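Local coordinates for protein putative polyketide cyclase (Bacillus cereus, PDB 3K0Z) that is of unknown function but, as a putative lipoprotein of the SnoaL-like polyketide cyclase family, may bind or transform a small molecule in the pocket of its NTF2-like fold, at residues Phe63-His66 / Gly71-Gln74; Gln41-Phe46 / Gly135-Asp140; Leu111-Thr116 / Ile122-Ile127; Gln84-Arg87 / Asn92-Cys95. One frame throughout, in Å; residues are numbered along the deposited sequence.

Interaction 1. Residues Phe63-His66 / Gly71-Gln74; sequences FFDH and GRPQ
The side-chain amide of Gln74 grips the backbone of Asp65 with two hydrogen bonds. Asp65 N gives its hydrogen to Gln74 OE1 at 2.8 Å. Gln74 NE2 returns one to Asp65 O at 3.0 Å, and that acceptor lies in the amide plane. Both bonds are nearly straight. The amide bonds to both N and O of one residue, much as a paired strand residue would, although residues 71-74 are not a strand. The chain of Gln74 bends at chi2 (54°), which turns its amide onto the strand. The same amide stacks on the Phe64 ring, its plane 13° from that of the ring. Gln74 NE2 lies over one face near the rim, 3.5 Å from Phe64 CE2.

A second link runs through charge. Asp65 OD2 and Arg72 NH1 form a long salt bridge of 4.0 Å. A water bridges them, donating to Asp65 OD2 and accepting from Arg72 NH1. Asp65 OD2 also bonds to His142 NE2. Arg72 NE forms a salt bridge with a sulfonate oxygen of a bound buffer molecule, which probably came from the crystallisation liquor but may mark a pocket.

Strand 63-65 is the edge strand beside strand 136-144, and Gln74 ties the loop before helix 76-87 to it.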
loop_
_atom_site.group_PDB
_atom_site.type_symbol
_atom_site.label_atom_id
_atom_site.label_comp_id
_atom_site.label_asym_id
_atom_site.label_seq_id
_atom_site.Cartn_x
_atom_site.Cartn_y
_atom_site.Cartn_z
ATOM N N PHE A 63 -3.570 0.437 -20.026
ATOM C CA PHE A 63 -3.234 0.574 -18.599
ATOM C C PHE A 63 -3.960 1.742 -17.923
ATOM O O PHE A 63 -4.003 2.838 -18.476
ATOM C CB PHE A 63 -1.729 0.751 -18.449
ATOM C CG PHE A 63 -1.299 1.166 -17.059
ATOM C CD1 PHE A 63 -1.158 0.241 -16.044
ATOM C CD2 PHE A 63 -1.078 2.496 -16.761
ATOM C CE1 PHE A 63 -0.765 0.655 -14.737
ATOM C CE2 PHE A 63 -0.705 2.913 -15.455
ATOM C CZ PHE A 63 -0.565 1.992 -14.471
ATOM N N PHE A 64 -4.514 1.505 -16.737
ATOM C CA PHE A 64 -5.339 2.491 -16.062
ATOM C C PHE A 64 -4.949 2.602 -14.570
ATOM O O PHE A 64 -4.929 1.603 -13.812
ATOM C CB PHE A 64 -6.809 2.099 -16.218
ATOM C CG PHE A 64 -7.755 3.156 -15.772
ATOM C CD1 PHE A 64 -8.118 3.261 -14.453
ATOM C CD2 PHE A 64 -8.281 4.041 -16.670
ATOM C CE1 PHE A 64 -8.976 4.246 -14.036
ATOM C CE2 PHE A 64 -9.140 5.027 -16.253
ATOM C CZ PHE A 64 -9.480 5.122 -14.936
ATOM N N ASP A 65 -4.594 3.815 -14.175
ATOM C CA ASP A 65 -4.249 4.125 -12.794
ATOM C C ASP A 65 -5.536 4.575 -12.104
ATOM O O ASP A 65 -6.135 5.611 -12.453
ATOM C CB ASP A 65 -3.155 5.218 -12.769
ATOM C CG ASP A 65 -2.693 5.572 -11.373
ATOM O OD1 ASP A 65 -3.331 5.085 -10.430
ATOM O OD2 ASP A 65 -1.693 6.336 -11.229
ATOM N N HIS A 66 -5.985 3.783 -11.141
ATOM C CA HIS A 66 -7.141 4.139 -10.343
ATOM C C HIS A 66 -6.897 5.212 -9.311
ATOM O O HIS A 66 -7.855 5.690 -8.717
ATOM C CB HIS A 66 -7.665 2.899 -9.617
ATOM C CG HIS A 66 -8.195 1.869 -10.547
ATOM N ND1 HIS A 66 -9.429 1.984 -11.133
ATOM C CD2 HIS A 66 -7.651 0.730 -11.027
ATOM C CE1 HIS A 66 -9.632 0.948 -11.924
ATOM N NE2 HIS A 66 -8.569 0.171 -11.879
ATOM N N GLY A 71 -2.329 16.099 -11.509
ATOM C CA GLY A 71 -1.398 16.553 -12.532
ATOM C C GLY A 71 -0.851 15.447 -13.427
ATOM O O GLY A 71 -0.331 15.731 -14.511
ATOM N N ARG A 72 -0.939 14.194 -12.991
ATOM C CA ARG A 72 -0.431 13.111 -13.812
ATOM C C ARG A 72 -1.497 12.726 -14.840
ATOM O O ARG A 72 -2.626 12.479 -14.475
ATOM C CB ARG A 72 -0.085 11.890 -12.979
ATOM C CG ARG A 72 0.560 10.846 -13.824
ATOM C CD ARG A 72 0.800 9.622 -13.065
ATOM N NE ARG A 72 1.876 9.837 -12.118
ATOM C CZ ARG A 72 2.425 8.899 -11.371
ATOM N NH1 ARG A 72 2.032 7.643 -11.469
ATOM N NH2 ARG A 72 3.405 9.225 -10.526
ATOM N N PRO A 73 -1.133 12.684 -16.131
ATOM C CA PRO A 73 -2.037 12.171 -17.146
ATOM C C PRO A 73 -2.391 10.705 -16.916
ATOM O O PRO A 73 -1.584 9.944 -16.386
ATOM C CB PRO A 73 -1.231 12.298 -18.459
ATOM C CG PRO A 73 -0.063 13.161 -18.165
ATOM C CD PRO A 73 0.147 13.176 -16.697
ATOM N N GLN A 74 -3.574 10.306 -17.354
ATOM C CA GLN A 74 -3.963 8.903 -17.280
ATOM C C GLN A 74 -3.152 8.093 -18.304
ATOM O O GLN A 74 -2.658 8.645 -19.290
ATOM C CB GLN A 74 -5.456 8.767 -17.553
ATOM C CG GLN A 74 -6.022 7.361 -17.453
ATOM C CD GLN A 74 -5.705 6.696 -16.123
ATOM O OE1 GLN A 74 -4.750 5.927 -16.031
ATOM N NE2 GLN A 74 -6.471 7.021 -15.085
HETATM O O HOH W 1 0.214 6.259 -13.225
#

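Interaction 2. Residues Gln41-Phe46 / Gly135-Asp140; sequences QRFYAF and GKITED
This is a buried apolar contact between a helix and a strand, in which Phe43 of helix 30-49 packs on Ile137 of strand 136-144. The family places the protein in the NTF2-like group, a cone-shaped alpha+beta fold whose curved sheet wraps around helices. The long helix 30-49 lies against that sheet here. The two segments are far apart in the sequence, with 88 residues between them.

No direct hydrogen bond joins the segments. Phe43 and Ile137 point their side chains at each other and cross at about a right angle. Ile137 CD1 sits over one face of the Phe43 ring as a CH-pi contact, 4.0 Å from the ring centroid and 28° off the normal. Ile137 CD1 is shifted toward the root of the ring, 3.6 Å from Phe43 CB. In Ile137, CG1 is anti to the carbonyl carbon and the chain then runs on extended (chi2 167°), which carries CD1 out to the ring.

Other groups complete the setting of the ring. Trp47 meets Phe43 edge to face. Leu130 of strand 120-133 and Val59 of strand 59-60 touch both Phe43 and Ile137, so the pair is held in an apolar cluster.

The far end of the ring meets a different chemistry. Asp140 brings its carboxylate there with its plane 83° from that of the ring, and Asp140 OD2 stands 4.0 Å from Phe43 CZ.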
loop_
_atom_site.group_PDB
_atom_site.type_symbol
_atom_site.label_atom_id
_atom_site.label_comp_id
_atom_site.label_asym_id
_atom_site.label_seq_id
_atom_site.Cartn_x
_atom_site.Cartn_y
_atom_site.Cartn_z
ATOM N N GLN A 41 9.197 -6.472 -11.640
ATOM C CA GLN A 41 10.579 -6.057 -11.784
ATOM C C GLN A 41 10.744 -5.008 -12.896
ATOM O O GLN A 41 11.462 -4.009 -12.718
ATOM C CB GLN A 41 11.470 -7.240 -12.059
ATOM C CG GLN A 41 11.781 -8.114 -10.875
ATOM C CD GLN A 41 12.879 -9.078 -11.208
ATOM O OE1 GLN A 41 12.639 -10.208 -11.699
ATOM N NE2 GLN A 41 14.113 -8.663 -10.926
ATOM N N ARG A 42 10.065 -5.219 -14.027
ATOM C CA ARG A 42 10.160 -4.290 -15.158
ATOM C C ARG A 42 9.508 -2.981 -14.818
ATOM O O ARG A 42 9.965 -1.955 -15.240
ATOM C CB ARG A 42 9.494 -4.839 -16.418
ATOM C CG ARG A 42 10.221 -5.998 -17.061
ATOM C CD ARG A 42 9.654 -6.369 -18.422
ATOM N NE ARG A 42 10.273 -7.593 -18.962
ATOM C CZ ARG A 42 9.805 -8.838 -18.778
ATOM N NH1 ARG A 42 8.677 -9.090 -18.123
ATOM N NH2 ARG A 42 10.458 -9.855 -19.313
ATOM N N PHE A 43 8.397 -3.023 -14.098
ATOM C CA PHE A 43 7.702 -1.835 -13.692
ATOM C C PHE A 43 8.605 -1.006 -12.771
ATOM O O PHE A 43 8.737 0.211 -12.975
ATOM C CB PHE A 43 6.366 -2.188 -12.994
ATOM C CG PHE A 43 5.392 -1.025 -12.869
ATOM C CD1 PHE A 43 4.936 -0.340 -13.994
ATOM C CD2 PHE A 43 4.855 -0.683 -11.631
ATOM C CE1 PHE A 43 4.013 0.713 -13.860
ATOM C CE2 PHE A 43 3.889 0.337 -11.527
ATOM C CZ PHE A 43 3.490 1.019 -12.632
ATOM N N TYR A 44 9.246 -1.626 -11.781
ATOM C CA TYR A 44 10.154 -0.838 -10.914
ATOM C C TYR A 44 11.510 -0.518 -11.584
ATOM O O TYR A 44 12.121 0.488 -11.221
ATOM C CB TYR A 44 10.230 -1.365 -9.465
ATOM C CG TYR A 44 8.815 -1.372 -8.945
ATOM C CD1 TYR A 44 8.143 -0.177 -8.713
ATOM C CD2 TYR A 44 8.107 -2.553 -8.836
ATOM C CE1 TYR A 44 6.784 -0.143 -8.388
ATOM C CE2 TYR A 44 6.754 -2.539 -8.461
ATOM C CZ TYR A 44 6.112 -1.327 -8.245
ATOM O OH TYR A 44 4.789 -1.314 -7.925
ATOM N N ALA A 45 11.950 -1.311 -12.560
ATOM C CA ALA A 45 13.085 -0.899 -13.434
ATOM C C ALA A 45 12.755 0.415 -14.162
ATOM O O ALA A 45 13.598 1.289 -14.277
ATOM C CB ALA A 45 13.477 -1.989 -14.440
ATOM N N PHE A 46 11.525 0.538 -14.654
ATOM C CA PHE A 46 11.132 1.743 -15.320
ATOM C C PHE A 46 11.167 2.909 -14.328
ATOM O O PHE A 46 11.747 3.953 -14.603
ATOM C CB PHE A 46 9.752 1.619 -15.940
ATOM C CG PHE A 46 9.249 2.923 -16.432
ATOM C CD1 PHE A 46 9.843 3.530 -17.534
ATOM C CD2 PHE A 46 8.258 3.596 -15.750
ATOM C CE1 PHE A 46 9.412 4.788 -17.972
ATOM C CE2 PHE A 46 7.812 4.837 -16.176
ATOM C CZ PHE A 46 8.391 5.441 -17.275
ATOM N N GLY A 135 0.823 -11.760 -17.735
ATOM C CA GLY A 135 2.157 -11.207 -17.641
ATOM C C GLY A 135 2.331 -9.724 -17.850
ATOM O O GLY A 135 3.479 -9.246 -17.900
ATOM N N LYS A 136 1.212 -8.995 -17.990
ATOM C CA LYS A 136 1.270 -7.542 -18.018
ATOM C C LYS A 136 0.329 -6.875 -17.023
ATOM O O LYS A 136 -0.697 -7.421 -16.658
ATOM C CB LYS A 136 1.064 -7.003 -19.426
ATOM C CG LYS A 136 2.197 -7.417 -20.367
ATOM C CD LYS A 136 2.387 -6.428 -21.459
ATOM C CE LYS A 136 3.205 -6.999 -22.622
ATOM N NZ LYS A 136 3.047 -6.086 -23.780
ATOM N N ILE A 137 0.723 -5.696 -16.558
ATOM C CA ILE A 137 -0.047 -4.958 -15.573
ATOM C C ILE A 137 -1.157 -4.233 -16.327
ATOM O O ILE A 137 -0.870 -3.459 -17.268
ATOM C CB ILE A 137 0.852 -3.939 -14.830
ATOM C CG1 ILE A 137 1.998 -4.663 -14.073
ATOM C CG2 ILE A 137 -0.003 -3.040 -13.912
ATOM C CD1 ILE A 137 3.113 -3.642 -13.583
ATOM N N THR A 138 -2.412 -4.480 -15.946
ATOM C CA THR A 138 -3.541 -3.832 -16.611
ATOM C C THR A 138 -4.019 -2.560 -15.889
ATOM O O THR A 138 -4.552 -1.635 -16.508
ATOM C CB THR A 138 -4.702 -4.777 -16.749
ATOM O OG1 THR A 138 -5.200 -5.123 -15.454
ATOM C CG2 THR A 138 -4.294 -6.017 -17.554
ATOM N N GLU A 139 -3.854 -2.532 -14.574
ATOM C CA GLU A 139 -4.324 -1.407 -13.773
ATOM C C GLU A 139 -3.617 -1.411 -12.399
ATOM O O GLU A 139 -2.999 -2.408 -11.991
ATOM C CB GLU A 139 -5.859 -1.441 -13.601
ATOM C CG GLU A 139 -6.379 -2.710 -12.985
ATOM C CD GLU A 139 -7.917 -2.871 -13.028
ATOM O OE1 GLU A 139 -8.642 -1.976 -13.434
ATOM O OE2 GLU A 139 -8.404 -3.905 -12.597
ATOM N N ASP A 140 -3.666 -0.278 -11.703
ATOM C CA ASP A 140 -3.076 -0.240 -10.400
ATOM C C ASP A 140 -3.722 0.769 -9.483
ATOM O O ASP A 140 -4.520 1.614 -9.910
ATOM C CB ASP A 140 -1.543 -0.112 -10.462
ATOM C CG ASP A 140 -1.058 1.291 -10.826
ATOM O OD1 ASP A 140 -1.841 2.047 -11.381
ATOM O OD2 ASP A 140 0.120 1.640 -10.543
HETATM O O HOH W 2 6.289 -7.743 -18.230
#

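Interaction 3. Residues Leu111-Thr116 / Ile122-Ile127; sequences LSFTGT and IDFFAI
Ile122 pairs with Gly115 in the antiparallel hairpin of strands 106-117 and 120-133. Ile122 N bonds to Gly115 O at 2.9 Å, and Ile122 O accepts from Gly115 N. The isoleucine side chain follows the other strand onward, with Ile122 CG1 3.7 Å from Thr116 C. Asp123 faces Thr114 in a non-hydrogen-bonded pair. Their side chains lie side by side and point the same way, on the face that also carries Ser112 and Phe125.

Phe124 is hydrogen-bonded to Phe113 through both backbones, and the bond from Phe113 N to Phe124 O is 2.8 Å long. Phe124 has CG between its backbone N and carbonyl carbon (chi1 67°). This swings the ring under Phe113, where Phe113 CB sits over the Phe124 face, 3.7 Å from the centroid. The two rings are almost parallel, at 10°, but slid apart, with centroids 5.1 Å distant and little overlap.

Phe125 turns to the other face. Phe125 CB lies 3.2 Å from Leu111 O, and its side chain packs on Thr67 of the second subunit. Ala126 makes two further bonds, to Leu111. Ala126 CB meets the edge of the Phe113 ring, 3.9 Å from Phe113 CE2.

The chemistry divides by face. Ser112, Thr114 and Asp123 make theirs largely polar, with Phe125 the aromatic exception. Leu111, Phe113, Ile122, Phe124 and Ala126 form an apolar surface, which suits it to pack on helix 146-152, where Ile122 and Phe124 touch Leu149.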
loop_
_atom_site.group_PDB
_atom_site.type_symbol
_atom_site.label_atom_id
_atom_site.label_comp_id
_atom_site.label_asym_id
_atom_site.label_seq_id
_atom_site.Cartn_x
_atom_site.Cartn_y
_atom_site.Cartn_z
ATOM N N LEU A 111 7.826 -0.269 -1.896
ATOM C CA LEU A 111 9.020 0.351 -2.485
ATOM C C LEU A 111 9.754 1.305 -1.565
ATOM O O LEU A 111 9.152 1.850 -0.625
ATOM C CB LEU A 111 8.615 1.128 -3.739
ATOM C CG LEU A 111 7.915 0.384 -4.903
ATOM C CD1 LEU A 111 8.555 -1.043 -5.246
ATOM C CD2 LEU A 111 6.374 0.303 -4.743
ATOM N N SER A 112 11.074 1.441 -1.775
ATOM C CA SER A 112 11.864 2.475 -1.110
ATOM C C SER A 112 12.474 3.335 -2.220
ATOM O O SER A 112 12.945 2.801 -3.235
ATOM C CB SER A 112 12.936 1.888 -0.175
ATOM O OG SER A 112 13.672 0.886 -0.842
ATOM N N PHE A 113 12.360 4.652 -2.074
ATOM C CA PHE A 113 12.947 5.609 -3.001
ATOM C C PHE A 113 13.970 6.406 -2.215
ATOM O O PHE A 113 13.628 7.017 -1.183
ATOM C CB PHE A 113 11.895 6.570 -3.542
ATOM C CG PHE A 113 10.976 5.962 -4.545
ATOM C CD1 PHE A 113 11.309 5.968 -5.907
ATOM C CD2 PHE A 113 9.774 5.397 -4.145
ATOM C CE1 PHE A 113 10.454 5.393 -6.840
ATOM C CE2 PHE A 113 8.901 4.828 -5.082
ATOM C CZ PHE A 113 9.260 4.811 -6.426
ATOM N N THR A 114 15.210 6.429 -2.691
ATOM C CA THR A 114 16.281 7.112 -1.996
ATOM C C THR A 114 17.118 7.944 -2.962
ATOM O O THR A 114 17.205 7.656 -4.160
ATOM C CB THR A 114 17.219 6.121 -1.268
ATOM O OG1 THR A 114 17.790 5.256 -2.234
ATOM C CG2 THR A 114 16.450 5.270 -0.278
ATOM N N GLY A 115 17.718 9.001 -2.431
ATOM C CA GLY A 115 18.571 9.848 -3.251
ATOM C C GLY A 115 18.975 11.104 -2.492
ATOM O O GLY A 115 19.134 11.077 -1.267
ATOM N N THR A 116 19.134 12.206 -3.214
ATOM C CA THR A 116 19.486 13.436 -2.582
ATOM C C THR A 116 18.833 14.586 -3.290
ATOM O O THR A 116 18.469 14.487 -4.431
ATOM C CB THR A 116 21.005 13.665 -2.614
ATOM O OG1 THR A 116 21.443 13.746 -3.968
ATOM C CG2 THR A 116 21.812 12.528 -1.880
ATOM N N ILE A 122 17.119 12.144 0.592
ATOM C CA ILE A 122 15.762 11.841 0.200
ATOM C C ILE A 122 15.580 10.375 0.534
ATOM O O ILE A 122 16.425 9.546 0.202
ATOM C CB ILE A 122 15.536 12.033 -1.325
ATOM C CG1 ILE A 122 15.621 13.504 -1.690
ATOM C CG2 ILE A 122 14.167 11.496 -1.768
ATOM C CD1 ILE A 122 14.654 14.421 -0.921
ATOM N N ASP A 123 14.489 10.050 1.196
ATOM C CA ASP A 123 14.213 8.672 1.575
ATOM C C ASP A 123 12.741 8.580 1.923
ATOM O O ASP A 123 12.327 9.091 2.948
ATOM C CB ASP A 123 15.045 8.253 2.783
ATOM C CG ASP A 123 14.869 6.765 3.147
ATOM O OD1 ASP A 123 14.033 6.004 2.550
ATOM O OD2 ASP A 123 15.618 6.350 4.046
ATOM N N PHE A 124 11.955 7.988 1.037
ATOM C CA PHE A 124 10.529 7.828 1.264
ATOM C C PHE A 124 10.076 6.512 0.672
ATOM O O PHE A 124 10.759 5.936 -0.181
ATOM C CB PHE A 124 9.686 9.015 0.705
ATOM C CG PHE A 124 9.688 9.120 -0.804
ATOM C CD1 PHE A 124 10.724 9.799 -1.465
ATOM C CD2 PHE A 124 8.677 8.547 -1.565
ATOM C CE1 PHE A 124 10.743 9.876 -2.850
ATOM C CE2 PHE A 124 8.693 8.642 -2.956
ATOM C CZ PHE A 124 9.727 9.321 -3.596
ATOM N N PHE A 125 8.914 6.062 1.116
ATOM C CA PHE A 125 8.365 4.801 0.647
ATOM C C PHE A 125 7.036 4.893 -0.114
ATOM O O PHE A 125 6.362 5.929 -0.127
ATOM C CB PHE A 125 8.274 3.820 1.804
ATOM C CG PHE A 125 7.072 3.994 2.655
ATOM C CD1 PHE A 125 7.073 4.890 3.689
ATOM C CD2 PHE A 125 5.928 3.215 2.448
ATOM C CE1 PHE A 125 5.966 5.053 4.504
ATOM C CE2 PHE A 125 4.815 3.365 3.262
ATOM C CZ PHE A 125 4.856 4.328 4.300
ATOM N N ALA A 126 6.683 3.792 -0.786
ATOM C CA ALA A 126 5.421 3.714 -1.530
ATOM C C ALA A 126 4.885 2.284 -1.383
ATOM O O ALA A 126 5.652 1.341 -1.097
ATOM C CB ALA A 126 5.651 4.074 -3.007
ATOM N N ILE A 127 3.579 2.131 -1.553
ATOM C CA ILE A 127 2.942 0.806 -1.664
ATOM C C ILE A 127 2.030 0.822 -2.899
ATOM O O ILE A 127 1.240 1.778 -3.082
ATOM C CB ILE A 127 2.093 0.386 -0.416
ATOM C CG1 ILE A 127 2.905 0.482 0.884
ATOM C CG2 ILE A 127 1.589 -1.037 -0.649
ATOM C CD1 ILE A 127 2.110 0.248 2.184
#

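Interaction 4. Residues Gln84-Arg87 / Asn92-Cys95; sequences QNFR and NIHC
Ile93 overlaps the Phe86 ring at one corner and, with another branch, rests over one face of the Arg87 guanidinium near its rim. The ethyl arm goes to the ring. Phe86 CE1 is 3.5 Å from Ile93 CG1 and 3.8 Å from Ile93 CD1. The two side chains cross at about a right angle, and the approach to the ring is oblique. The other branch, CG2, is the one that meets the guanidinium. Ile93 CG2 is 4.0 Å from Arg87 NH2.

The torsions of Ile93 explain this division. CG1 is anti to the backbone N (chi1 -165°), and CG2 lies between the backbone N and the carbonyl carbon. One residue of the strand thus meets two successive residues, Phe86 and Arg87.

No hydrogen bond crosses the contact. The polar end of Arg87 is held by other groups. Its NH1 bonds to Ala83 O four residues back, and its NH2 bonds to Trp47 O. These carbonyls hold the guanidinium, and the methyl lies over one of its faces. On the strand side, His94 turns away from the helix, and His94 NE2 donates to Asn92 OD1 at 2.8 Å.

Asn85 ND2 bonds to a bound buffer molecule, and Phe86 is also close to it. Phe86 rests on Phe124 of strand 120-133, and Ile93 on Ile122 of the same strand. The contact thus joins helix 76-87 to strand 93-103, close to the end of helix 30-49.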
loop_
_atom_site.group_PDB
_atom_site.type_symbol
_atom_site.label_atom_id
_atom_site.label_comp_id
_atom_site.label_asym_id
_atom_site.label_seq_id
_atom_site.Cartn_x
_atom_site.Cartn_y
_atom_site.Cartn_z
ATOM N N GLN A 84 9.893 11.680 -16.128
ATOM C CA GLN A 84 10.628 12.868 -16.544
ATOM C C GLN A 84 10.407 14.024 -15.587
ATOM O O GLN A 84 11.356 14.745 -15.270
ATOM C CB GLN A 84 10.185 13.310 -17.938
ATOM C CG GLN A 84 10.492 12.334 -19.020
ATOM C CD GLN A 84 9.961 12.795 -20.357
ATOM O OE1 GLN A 84 10.555 13.646 -20.989
ATOM N NE2 GLN A 84 8.806 12.253 -20.767
ATOM N N ASN A 85 9.150 14.176 -15.116
ATOM C CA ASN A 85 8.761 15.294 -14.275
ATOM C C ASN A 85 9.507 15.194 -12.935
ATOM O O ASN A 85 10.083 16.155 -12.477
ATOM C CB ASN A 85 7.233 15.290 -14.088
ATOM C CG ASN A 85 6.712 16.483 -13.287
ATOM O OD1 ASN A 85 6.928 17.636 -13.651
ATOM N ND2 ASN A 85 6.007 16.195 -12.190
ATOM N N PHE A 86 9.536 14.006 -12.345
ATOM C CA PHE A 86 10.244 13.816 -11.096
ATOM C C PHE A 86 11.742 14.204 -11.187
ATOM O O PHE A 86 12.269 14.901 -10.317
ATOM C CB PHE A 86 10.096 12.372 -10.639
ATOM C CG PHE A 86 10.450 12.178 -9.204
ATOM C CD1 PHE A 86 11.752 11.904 -8.822
ATOM C CD2 PHE A 86 9.491 12.320 -8.236
ATOM C CE1 PHE A 86 12.073 11.738 -7.477
ATOM C CE2 PHE A 86 9.799 12.137 -6.916
ATOM C CZ PHE A 86 11.091 11.837 -6.535
ATOM N N ARG A 87 12.409 13.794 -12.251
ATOM C CA ARG A 87 13.849 14.054 -12.423
ATOM C C ARG A 87 14.234 15.505 -12.639
ATOM O O ARG A 87 15.385 15.867 -12.464
ATOM C CB ARG A 87 14.392 13.180 -13.532
ATOM C CG ARG A 87 14.603 11.750 -13.077
ATOM C CD ARG A 87 14.645 10.669 -14.267
ATOM N NE ARG A 87 14.850 9.331 -13.669
ATOM C CZ ARG A 87 13.904 8.529 -13.206
ATOM N NH1 ARG A 87 12.607 8.816 -13.330
ATOM N NH2 ARG A 87 14.269 7.380 -12.662
ATOM N N ASN A 92 18.846 12.717 -8.834
ATOM C CA ASN A 92 19.534 11.637 -8.131
ATOM C C ASN A 92 18.517 10.872 -7.276
ATOM O O ASN A 92 18.373 11.135 -6.065
ATOM C CB ASN A 92 20.645 12.168 -7.249
ATOM C CG ASN A 92 21.438 11.060 -6.596
ATOM O OD1 ASN A 92 21.543 9.951 -7.139
ATOM N ND2 ASN A 92 21.983 11.340 -5.419
ATOM N N ILE A 93 17.842 9.923 -7.917
ATOM C CA ILE A 93 16.789 9.120 -7.326
ATOM C C ILE A 93 16.935 7.649 -7.761
ATOM O O ILE A 93 17.337 7.381 -8.885
ATOM C CB ILE A 93 15.364 9.641 -7.760
ATOM C CG1 ILE A 93 14.283 9.040 -6.848
ATOM C CG2 ILE A 93 15.105 9.375 -9.292
ATOM C CD1 ILE A 93 14.352 9.513 -5.377
ATOM N N HIS A 94 16.581 6.733 -6.848
ATOM C CA HIS A 94 16.759 5.294 -7.016
ATOM C C HIS A 94 15.594 4.581 -6.357
ATOM O O HIS A 94 15.173 4.979 -5.248
ATOM C CB HIS A 94 18.086 4.907 -6.340
ATOM C CG HIS A 94 19.241 5.739 -6.819
ATOM N ND1 HIS A 94 19.935 5.441 -7.969
ATOM C CD2 HIS A 94 19.761 6.900 -6.355
ATOM C CE1 HIS A 94 20.858 6.363 -8.174
ATOM N NE2 HIS A 94 20.769 7.263 -7.211
ATOM N N CYS A 95 15.116 3.516 -6.998
ATOM C CA CYS A 95 13.947 2.748 -6.530
ATOM C C CYS A 95 14.350 1.296 -6.250
ATOM O O CYS A 95 14.977 0.690 -7.105
ATOM C CB CYS A 95 12.888 2.775 -7.633
ATOM S SG CYS A 95 11.413 1.805 -7.249
#

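Interaction 2 is the fully buried contact of the four; the others are partly buried. Interactions 2 and 4 are helix-to-strand packing, each built on a phenylalanine and an isoleucine. Interaction 3 is backbone pairing within the sheet, and interaction 1 joins an edge strand to a loop by polar bonds. All four reach the same sheet. Interactions 1 and 2 meet where strands 63-65 and 136-144 lie side by side, and His66 NE2 is 2.7 Å from Glu139 OE1. Interactions 3 and 4 meet at the pair of strands 93-103 and 106-117, with Thr114 N 2.9 Å from His94 O. Tyr44 of interaction 2 packs on Leu111 and Cys95, linking it to both.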